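Local structure of hypothetical glycoside hydrolase (Parabacteroides distasonis, 3TAW) at residues R122-E127 and Q190-V195; S180-L185 and P249-T254; Y35-E40 and Y103-N108. The protein is of unknown function but probably belongs with the glycoside hydrolases, built as a five-bladed beta-propeller. All coordinates share one frame; numbering follows the deposited sequence. Where two conformers were deposited one is given.

Contact 1 (R122-E127 and Q190-V195); sequences RIAMTE and QVIAKV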
loop_
_atom_site.group_PDB
_atom_site.type_symbol
_atom_site.label_atom_id
_atom_site.label_comp_id
_atom_site.label_asym_id
_atom_site.label_seq_id
_atom_site.Cartn_x
_atom_site.Cartn_y
_atom_site.Cartn_z
ATOM N N ARG A 122 0.839 2.069 -3.919
ATOM C CA ARG A 122 2.118 1.430 -3.638
ATOM C C ARG A 122 3.011 1.680 -4.828
ATOM O O ARG A 122 2.560 1.633 -5.987
ATOM C CB ARG A 122 2.014 -0.099 -3.453
ATOM C CG ARG A 122 1.516 -0.567 -2.122
ATOM C CD ARG A 122 0.038 -0.603 -2.092
ATOM N NE ARG A 122 -0.538 -1.256 -0.901
ATOM C CZ ARG A 122 -1.750 -0.971 -0.444
ATOM N NH1 ARG A 122 -2.492 -0.085 -1.074
ATOM N NH2 ARG A 122 -2.225 -1.555 0.645
ATOM N N ILE A 123 4.287 1.906 -4.547
ATOM C CA ILE A 123 5.283 2.163 -5.578
ATOM C C ILE A 123 6.433 1.189 -5.456
ATOM O O ILE A 123 6.916 0.937 -4.360
ATOM C CB ILE A 123 5.848 3.585 -5.487
ATOM C CG1 ILE A 123 4.718 4.601 -5.713
ATOM C CG2 ILE A 123 7.009 3.802 -6.501
ATOM C CD1 ILE A 123 5.103 6.019 -5.370
ATOM N N ALA A 124 6.893 0.689 -6.596
ATOM C CA ALA A 124 8.178 -0.002 -6.681
ATOM C C ALA A 124 8.851 0.415 -7.986
ATOM O O ALA A 124 8.202 0.959 -8.892
ATOM C CB ALA A 124 8.033 -1.537 -6.623
HETATM N N MSE A 125 10.143 0.166 -8.070
HETATM C CA MSE A 125 10.935 0.642 -9.216
HETATM C C MSE A 125 11.621 -0.501 -9.948
HETATM O O MSE A 125 12.180 -1.385 -9.310
HETATM C CB MSE A 125 12.008 1.622 -8.745
HETATM C CG MSE A 125 12.657 2.365 -9.866
HETATM SE SE MSE A 125 14.265 3.318 -9.250
HETATM C CE MSE A 125 15.439 1.752 -8.985
ATOM N N THR A 126 11.621 -0.464 -11.280
ATOM C CA THR A 126 12.364 -1.458 -12.071
ATOM C C THR A 126 13.849 -1.158 -12.068
ATOM O O THR A 126 14.269 -0.068 -11.669
ATOM C CB THR A 126 11.893 -1.522 -13.525
ATOM O OG1 THR A 126 12.213 -0.295 -14.183
ATOM C CG2 THR A 126 10.394 -1.766 -13.587
ATOM N N GLU A 127 14.644 -2.136 -12.490
ATOM C CA GLU A 127 16.083 -1.956 -12.560
ATOM C C GLU A 127 16.443 -0.826 -13.511
ATOM O O GLU A 127 17.450 -0.177 -13.295
ATOM C CB GLU A 127 16.796 -3.243 -12.994
ATOM C CG GLU A 127 16.656 -4.367 -12.009
ATOM C CD GLU A 127 17.493 -5.584 -12.335
ATOM O OE1 GLU A 127 18.265 -5.547 -13.303
ATOM O OE2 GLU A 127 17.381 -6.594 -11.620
ATOM N N GLN A 190 16.684 -1.366 -4.129
ATOM C CA GLN A 190 15.440 -2.139 -4.125
ATOM C C GLN A 190 14.732 -2.020 -5.472
ATOM O O GLN A 190 14.345 -0.921 -5.891
ATOM C CB GLN A 190 14.529 -1.693 -2.997
ATOM C CG GLN A 190 13.302 -2.611 -2.826
ATOM C CD GLN A 190 12.560 -2.395 -1.517
ATOM O OE1 GLN A 190 12.857 -1.438 -0.789
ATOM N NE2 GLN A 190 11.594 -3.287 -1.195
ATOM N N VAL A 191 14.617 -3.161 -6.156
ATOM C CA VAL A 191 14.057 -3.214 -7.504
ATOM C C VAL A 191 13.036 -4.334 -7.665
ATOM O O VAL A 191 13.115 -5.382 -7.006
ATOM C CB VAL A 191 15.168 -3.434 -8.570
ATOM C CG1 VAL A 191 16.148 -2.247 -8.607
ATOM C CG2 VAL A 191 15.943 -4.729 -8.307
ATOM N N ILE A 192 12.090 -4.104 -8.567
ATOM C CA ILE A 192 11.112 -5.127 -8.954
ATOM C C ILE A 192 11.884 -6.372 -9.453
ATOM O O ILE A 192 12.887 -6.265 -10.169
ATOM C CB ILE A 192 10.112 -4.562 -9.982
ATOM C CG1 ILE A 192 9.251 -3.484 -9.335
ATOM C CG2 ILE A 192 9.254 -5.682 -10.595
ATOM C CD1 ILE A 192 8.494 -2.561 -10.365
ATOM N N ALA A 193 11.438 -7.546 -8.994
ATOM C CA ALA A 193 12.110 -8.814 -9.243
ATOM C C ALA A 193 11.141 -9.801 -9.833
ATOM O O ALA A 193 10.066 -10.037 -9.247
ATOM C CB ALA A 193 12.644 -9.369 -7.931
ATOM N N LYS A 194 11.528 -10.421 -10.940
ATOM C CA LYS A 194 10.737 -11.524 -11.503
ATOM C C LYS A 194 10.857 -12.763 -10.638
ATOM O O LYS A 194 11.885 -12.988 -9.993
ATOM C CB LYS A 194 11.212 -11.864 -12.924
ATOM C CG LYS A 194 10.897 -10.779 -13.926
ATOM C CD LYS A 194 11.480 -11.102 -15.299
ATOM C CE LYS A 194 10.995 -10.128 -16.366
ATOM N NZ LYS A 194 11.554 -10.543 -17.691
ATOM N N VAL A 195 9.789 -13.562 -10.642
ATOM C CA VAL A 195 9.760 -14.854 -9.996
ATOM C C VAL A 195 9.388 -15.853 -11.078
ATOM O O VAL A 195 8.340 -15.713 -11.740
ATOM C CB VAL A 195 8.742 -14.895 -8.831
ATOM C CG1 VAL A 195 8.774 -16.295 -8.155
ATOM C CG2 VAL A 195 9.024 -13.752 -7.824
HETATM O O HOH W 1 11.505 -0.756 -5.765
HETATM O O HOH W 2 13.106 -4.633 -12.468
HETATM O O HOH W 3 15.320 -7.629 -10.484
#
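M125 and I192 meet where strand 122-125 passes strand 190-192 nearly at a right angle (96°), so the two cannot pair as a sheet and share one direct backbone bond. I192 N donates to M125 O over 2.8 Å, almost straight at 163°, although the donor lies tilted out of the carbonyl plane. The same oxygen also receives a weaker contact from V191 CA, 3.2 Å from M125 O, so one oxygen takes both a true N-H bond and a weaker C-H contact from two consecutive residues.

I192 packs beside this bond. With CG1 anti to its own carbonyl carbon (chi1 -67°) and the chain extended beyond, it lays CG1 3.6 Å from A124 CB and carries CD1 on to T126 CG2, 3.8 Å away. The small methyl of A124 allows this close approach, while T126 turns its OG1 to D128 and T130 N and leaves its methyl for I192. V191 works the other flank: its CG2 packs 3.8 Å from E127 CG, and its CG1 lies more loosely 4.1 Å from CE of the selenomethionine M125.

The contact joins two neighbouring propeller blades, the innermost strand of one blade and the return strand 189-192, which pairs antiparallel with strand 179-186 of the next. Water completes what the steep crossing leaves unmade. One molecule links M125 N to Q190 O; a second links E127 N to I192 O; a third joins I192 O to E127 OE2, which lies 2.6 Å from that water and also forms a salt bridge with K186. I192 O thus accepts from two waters, and the blades are joined by a small apolar core of A124, I192 and T126 CG2, bordered by water-mediated bonds, with the exposed carboxylate of E127 at its margin.

Contact 2 (S180-L185 and P249-T254); sequences SLVTTL and PPAILT
T183 grips A251 O twice. Its N-H reaches that oxygen over 2.9 Å from T183 N, and its hydroxyl donates to it as well, T183 OG1 lying 2.7 Å from A251 O; the two donors arrive from opposite faces of the carbonyl plane. OG1 can do this because it sits between its own N and carbonyl carbon (chi1 68°), and it in turn accepts a hydrogen bond from Q190 NE2. T183 O is met by L253 N at 2.7 Å, a bond of 171° nearly along the C=O axis.

These bonds make the parallel register V182-A251 and T183-I252, by which the innermost strands of two adjacent propeller blades are joined in one mixed sheet. Beyond the bridged pairs a hydroxyl carries on the bonding: T184 OG1, held anti to its backbone N, donates to L253 O over 2.7 Å. At the other end A251 N reaches L181 O only weakly, while S180 OG lies 2.8 Å from P249 O, with G248 O a competing acceptor for its one proton. P250 has no N-H to give; its CB instead rests 3.8 Å from T183 CG2. On the V182 face, the small A251 leaves CB 4.1 Å from V182 CG2, beside Y202 and I258.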
loop_
_atom_site.group_PDB
_atom_site.type_symbol
_atom_site.label_atom_id
_atom_site.label_comp_id
_atom_site.label_asym_id
_atom_site.label_seq_id
_atom_site.Cartn_x
_atom_site.Cartn_y
_atom_site.Cartn_z
ATOM N N SER A 180 0.947 -5.574 -3.782
ATOM C CA SER A 180 2.340 -5.636 -3.334
ATOM C C SER A 180 3.162 -6.386 -4.371
ATOM O O SER A 180 3.165 -7.626 -4.397
ATOM C CB SER A 180 2.397 -6.391 -1.997
ATOM O OG SER A 180 1.600 -5.722 -1.040
ATOM N N LEU A 181 3.845 -5.636 -5.234
ATOM C CA LEU A 181 4.747 -6.219 -6.214
ATOM C C LEU A 181 5.952 -6.848 -5.513
ATOM O O LEU A 181 6.443 -6.353 -4.493
ATOM C CB LEU A 181 5.268 -5.155 -7.182
ATOM C CG LEU A 181 4.444 -4.922 -8.429
ATOM C CD1 LEU A 181 3.082 -4.411 -8.072
ATOM C CD2 LEU A 181 5.226 -3.917 -9.303
ATOM N N VAL A 182 6.449 -7.922 -6.086
ATOM C CA VAL A 182 7.670 -8.533 -5.571
ATOM C C VAL A 182 8.902 -7.727 -6.016
ATOM O O VAL A 182 9.073 -7.422 -7.196
ATOM C CB VAL A 182 7.772 -10.009 -5.957
ATOM C CG1 VAL A 182 9.141 -10.567 -5.569
ATOM C CG2 VAL A 182 6.663 -10.821 -5.246
ATOM N N THR A 183 9.732 -7.401 -5.023
ATOM C CA THR A 183 10.977 -6.665 -5.180
ATOM C C THR A 183 12.083 -7.475 -4.506
ATOM O O THR A 183 11.816 -8.414 -3.753
ATOM C CB THR A 183 10.925 -5.277 -4.492
ATOM O OG1 THR A 183 10.868 -5.439 -3.063
ATOM C CG2 THR A 183 9.737 -4.441 -5.003
ATOM N N THR A 184 13.323 -7.067 -4.744
ATOM C CA THR A 184 14.451 -7.586 -3.996
ATOM C C THR A 184 15.501 -6.493 -3.865
ATOM O O THR A 184 15.369 -5.470 -4.514
ATOM C CB THR A 184 15.045 -8.839 -4.667
ATOM O OG1 THR A 184 15.837 -9.574 -3.718
ATOM C CG2 THR A 184 15.877 -8.476 -5.895
ATOM N N LEU A 185 16.508 -6.710 -3.014
ATOM C CA LEU A 185 17.610 -5.769 -2.911
ATOM C C LEU A 185 18.818 -6.325 -3.624
ATOM O O LEU A 185 19.234 -7.472 -3.389
ATOM C CB LEU A 185 17.919 -5.424 -1.451
ATOM C CG LEU A 185 17.070 -4.244 -0.972
ATOM C CD1 LEU A 185 15.627 -4.656 -0.776
ATOM C CD2 LEU A 185 17.648 -3.558 0.281
ATOM N N PRO A 249 2.975 -2.841 1.849
ATOM C CA PRO A 249 3.929 -2.369 0.873
ATOM C C PRO A 249 4.378 -3.469 -0.093
ATOM O O PRO A 249 3.985 -4.633 0.062
ATOM C CB PRO A 249 5.115 -1.906 1.741
ATOM C CG PRO A 249 5.042 -2.753 2.944
ATOM C CD PRO A 249 3.582 -2.993 3.197
ATOM N N PRO A 250 5.207 -3.120 -1.087
ATOM C CA PRO A 250 5.779 -4.170 -1.919
ATOM C C PRO A 250 6.476 -5.284 -1.123
ATOM O O PRO A 250 7.084 -5.033 -0.051
ATOM C CB PRO A 250 6.777 -3.413 -2.805
ATOM C CG PRO A 250 6.190 -2.027 -2.896
ATOM C CD PRO A 250 5.666 -1.785 -1.510
ATOM N N ALA A 251 6.330 -6.506 -1.630
ATOM C CA ALA A 251 6.926 -7.685 -1.036
ATOM C C ALA A 251 8.422 -7.703 -1.329
ATOM O O ALA A 251 8.882 -7.102 -2.312
ATOM C CB ALA A 251 6.270 -8.957 -1.594
ATOM N N ILE A 252 9.159 -8.420 -0.479
ATOM C CA ILE A 252 10.616 -8.481 -0.533
ATOM C C ILE A 252 11.122 -9.920 -0.634
ATOM O O ILE A 252 10.957 -10.708 0.304
ATOM C CB ILE A 252 11.268 -7.815 0.694
ATOM C CG1 ILE A 252 10.777 -6.370 0.831
ATOM C CG2 ILE A 252 12.782 -7.822 0.542
ATOM C CD1 ILE A 252 11.359 -5.603 2.006
ATOM N N LEU A 253 11.771 -10.227 -1.755
ATOM C CA LEU A 253 12.343 -11.547 -2.021
ATOM C C LEU A 253 13.682 -11.624 -1.311
ATOM O O LEU A 253 14.602 -10.897 -1.674
ATOM C CB LEU A 253 12.526 -11.743 -3.529
ATOM C CG LEU A 253 13.345 -12.914 -4.050
ATOM C CD1 LEU A 253 12.732 -14.204 -3.605
ATOM C CD2 LEU A 253 13.457 -12.835 -5.611
ATOM N N THR A 254 13.782 -12.489 -0.306
ATOM C CA THR A 254 15.023 -12.695 0.430
ATOM C C THR A 254 15.467 -14.130 0.211
ATOM O O THR A 254 14.721 -14.948 -0.354
ATOM C CB THR A 254 14.852 -12.441 1.961
ATOM O OG1 THR A 254 14.108 -13.518 2.548
ATOM C CG2 THR A 254 14.117 -11.082 2.274
#

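Contact 3 (Y35-E40 and Y103-N108); sequences YCPMRE and YPAKDN. With EDO (1,2-ethanediol), chain N; ACT (acetate ion), chain E.
The turn of the beta hairpin 33-36/41-44 brings P37, M38 and E40 against Y103-K106, a loop that leaves the first propeller blade and folds into an inverse gamma turn centred on K106. This is a surface contact at the periphery of the propeller. The hairpin turn braces itself: R39 N donates to the thiol sulphur C36 SG over 3.3 Å in a nearly straight bond, and E40 N makes a weak bond to C36 O. P37, whose ring restricts phi, suits the start of such a turn and presents a stiff apolar edge.

That edge does much of the touching. P37 CG lies 3.8 Å from A105 CB and 3.9 Å from Y103 CE1, approaching the tyrosine ring obliquely. Beside it the selenomethionine M38, extended from the backbone (CG anti to N, chi1 177°) and bent only at its last torsion, rests SE 3.7 Å from P104 CG. R82 of strand 81-88 touches M38, Y103 and P104, and so lies against both segments.

K106 stretches its aliphatic chain past P37 O and crosses E40 at about a right angle, and its NZ forms a salt bridge with E40 OE2 at 2.9 Å; as a hydrogen bond it is weak. The long, flexible pair suits an exposed rim, and a water bridges NZ to M38 O as well.

Two small molecules, probably from the crystallisation liquor, collect around Y103. Acetate OXT lies at the ring edge, in its plane, accepting a hydrogen bond from the phenol, 2.6 Å between Y103 OH and OXT, while the acetate methyl touches P37. On one face of the ring lies ethanediol, with C2 above the ring centre; its O2 accepts from Y103 N at 2.9 Å and donates to Y103 O.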
loop_
_atom_site.group_PDB
_atom_site.type_symbol
_atom_site.label_atom_id
_atom_site.label_comp_id
_atom_site.label_asym_id
_atom_site.label_seq_id
_atom_site.Cartn_x
_atom_site.Cartn_y
_atom_site.Cartn_z
ATOM N N TYR A 35 -5.667 23.819 -8.374
ATOM C CA TYR A 35 -6.724 23.860 -9.376
ATOM C C TYR A 35 -6.969 22.476 -9.936
ATOM O O TYR A 35 -6.135 21.917 -10.685
ATOM C CB TYR A 35 -6.423 24.837 -10.497
ATOM C CG TYR A 35 -7.637 25.009 -11.375
ATOM C CD1 TYR A 35 -8.682 25.830 -10.982
ATOM C CD2 TYR A 35 -7.754 24.334 -12.587
ATOM C CE1 TYR A 35 -9.783 25.982 -11.773
ATOM C CE2 TYR A 35 -8.882 24.480 -13.393
ATOM C CZ TYR A 35 -9.897 25.302 -12.964
ATOM O OH TYR A 35 -11.036 25.490 -13.730
ATOM N N CYS A 36 -8.119 21.921 -9.545
ATOM C CA CYS A 36 -8.501 20.562 -9.908
ATOM C C CYS A 36 -9.114 20.491 -11.299
ATOM O O CYS A 36 -10.122 21.164 -11.573
ATOM C CB CYS A 36 -9.521 20.050 -8.911
ATOM S SG CYS A 36 -10.172 18.399 -9.345
ATOM N N PRO A 37 -8.529 19.682 -12.197
ATOM C CA PRO A 37 -9.056 19.590 -13.554
ATOM C C PRO A 37 -10.330 18.758 -13.656
ATOM O O PRO A 37 -10.997 18.820 -14.686
ATOM C CB PRO A 37 -7.918 18.909 -14.325
ATOM C CG PRO A 37 -7.250 18.089 -13.336
ATOM C CD PRO A 37 -7.343 18.816 -12.013
HETATM N N MSE A 38 -10.631 17.969 -12.621
HETATM C CA MSE A 38 -11.871 17.183 -12.564
HETATM C C MSE A 38 -13.041 18.102 -12.208
HETATM O O MSE A 38 -14.079 18.076 -12.884
HETATM C CB MSE A 38 -11.748 16.032 -11.548
HETATM C CG MSE A 38 -13.023 15.199 -11.370
HETATM SE SE MSE A 38 -12.873 13.882 -9.984
HETATM C CE MSE A 38 -13.152 14.987 -8.460
ATOM N N ARG A 39 -12.869 18.894 -11.143
ATOM C CA ARG A 39 -13.873 19.853 -10.666
ATOM C C ARG A 39 -13.859 21.155 -11.476
ATOM O O ARG A 39 -14.855 21.896 -11.508
ATOM C CB ARG A 39 -13.616 20.198 -9.184
ATOM C CG ARG A 39 -13.584 19.009 -8.198
ATOM C CD ARG A 39 -14.964 18.439 -7.981
ATOM N NE ARG A 39 -15.045 17.515 -6.849
ATOM C CZ ARG A 39 -16.052 16.656 -6.681
ATOM N NH1 ARG A 39 -17.026 16.608 -7.572
ATOM N NH2 ARG A 39 -16.077 15.826 -5.644
ATOM N N GLU A 40 -12.723 21.443 -12.128
ATOM C CA GLU A 40 -12.485 22.764 -12.741
ATOM C C GLU A 40 -12.723 23.849 -11.692
ATOM O O GLU A 40 -13.501 24.796 -11.870
ATOM C CB GLU A 40 -13.288 22.974 -14.038
ATOM C CG GLU A 40 -12.841 21.946 -15.094
ATOM C CD GLU A 40 -13.419 22.103 -16.464
ATOM O OE1 GLU A 40 -14.355 22.911 -16.668
ATOM O OE2 GLU A 40 -12.915 21.378 -17.366
ATOM N N TYR A 103 -3.657 12.438 -9.462
ATOM C CA TYR A 103 -5.029 12.878 -9.192
ATOM C C TYR A 103 -5.947 12.516 -10.350
ATOM O O TYR A 103 -5.482 12.268 -11.469
ATOM C CB TYR A 103 -5.051 14.414 -8.975
ATOM C CG TYR A 103 -4.236 15.146 -9.992
ATOM C CD1 TYR A 103 -4.775 15.497 -11.213
ATOM C CD2 TYR A 103 -2.887 15.445 -9.746
ATOM C CE1 TYR A 103 -4.013 16.157 -12.174
ATOM C CE2 TYR A 103 -2.124 16.080 -10.680
ATOM C CZ TYR A 103 -2.693 16.437 -11.907
ATOM O OH TYR A 103 -1.936 17.068 -12.869
ATOM N N PRO A 104 -7.262 12.470 -10.082
ATOM C CA PRO A 104 -8.206 12.226 -11.158
ATOM C C PRO A 104 -8.281 13.462 -12.070
ATOM O O PRO A 104 -8.046 14.592 -11.613
ATOM C CB PRO A 104 -9.527 12.009 -10.418
ATOM C CG PRO A 104 -9.399 12.838 -9.181
ATOM C CD PRO A 104 -7.943 12.687 -8.788
ATOM N N ALA A 105 -8.592 13.254 -13.347
ATOM C CA ALA A 105 -8.558 14.334 -14.307
ATOM C C ALA A 105 -9.471 13.988 -15.470
ATOM O O ALA A 105 -10.084 12.918 -15.467
ATOM C CB ALA A 105 -7.118 14.560 -14.790
ATOM N N LYS A 106 -9.563 14.881 -16.453
ATOM C CA LYS A 106 -10.342 14.598 -17.673
ATOM C C LYS A 106 -9.404 13.898 -18.664
ATOM O O LYS A 106 -9.028 14.429 -19.723
ATOM C CB LYS A 106 -10.958 15.897 -18.215
ATOM C CG LYS A 106 -11.981 16.468 -17.251
ATOM C CD LYS A 106 -12.836 17.598 -17.825
ATOM C CE LYS A 106 -13.864 18.047 -16.762
ATOM N NZ LYS A 106 -14.737 19.166 -17.211
ATOM N N ASP A 107 -8.993 12.697 -18.270
ATOM C CA ASP A 107 -8.020 11.902 -19.019
ATOM C C ASP A 107 -8.653 10.555 -19.356
ATOM O O ASP A 107 -9.868 10.372 -19.179
ATOM C CB ASP A 107 -6.699 11.762 -18.227
ATOM C CG ASP A 107 -6.875 11.075 -16.877
ATOM O OD1 ASP A 107 -7.873 10.347 -16.681
ATOM O OD2 ASP A 107 -6.001 11.298 -16.003
ATOM N N ASN A 108 -7.839 9.619 -19.834
ATOM C CA ASN A 108 -8.330 8.305 -20.279
ATOM C C ASN A 108 -8.984 7.457 -19.167
ATOM O O ASN A 108 -9.637 6.466 -19.456
ATOM C CB ASN A 108 -7.178 7.512 -20.933
ATOM C CG ASN A 108 -5.988 7.263 -19.979
ATOM O OD1 ASN A 108 -5.510 8.173 -19.283
ATOM N ND2 ASN A 108 -5.469 6.039 -19.998
HETATM C C1 EDO N . -1.269 13.507 -13.123
HETATM O O1 EDO N . -0.364 12.516 -13.604
HETATM C C2 EDO N . -2.647 12.882 -13.086
HETATM O O2 EDO N . -2.689 11.844 -12.095
HETATM C C ACT E . -3.809 18.988 -14.938
HETATM O O ACT E . -3.700 19.673 -13.878
HETATM O OXT ACT E . -3.082 17.957 -15.052
HETATM C CH3 ACT E . -4.765 19.366 -16.035
HETATM O O HOH W 4 -16.013 20.004 -14.393
#

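Contacts 1 and 2 form one neighbourhood, their centres 7 Å apart, because strands 179-186 and 189-192 are successive and antiparallel in one sheet. V191 O and T184 N, 2.8 Å apart, probably form a hydrogen bond between them, and I123 O packs 3.4 Å from P250 CG; three blades thus meet here. The side chains of Q190 and P250 each lie about 4 Å from a bound ethanediol, probably from the crystallisation liquor. The magnesium ion, held at N355 and F356, lies about 10 Å from the side chain of T184, which F356 touches. Contact 3 stands apart, its centre 29 Å from that of contact 1 and 32 Å from that of contact 2.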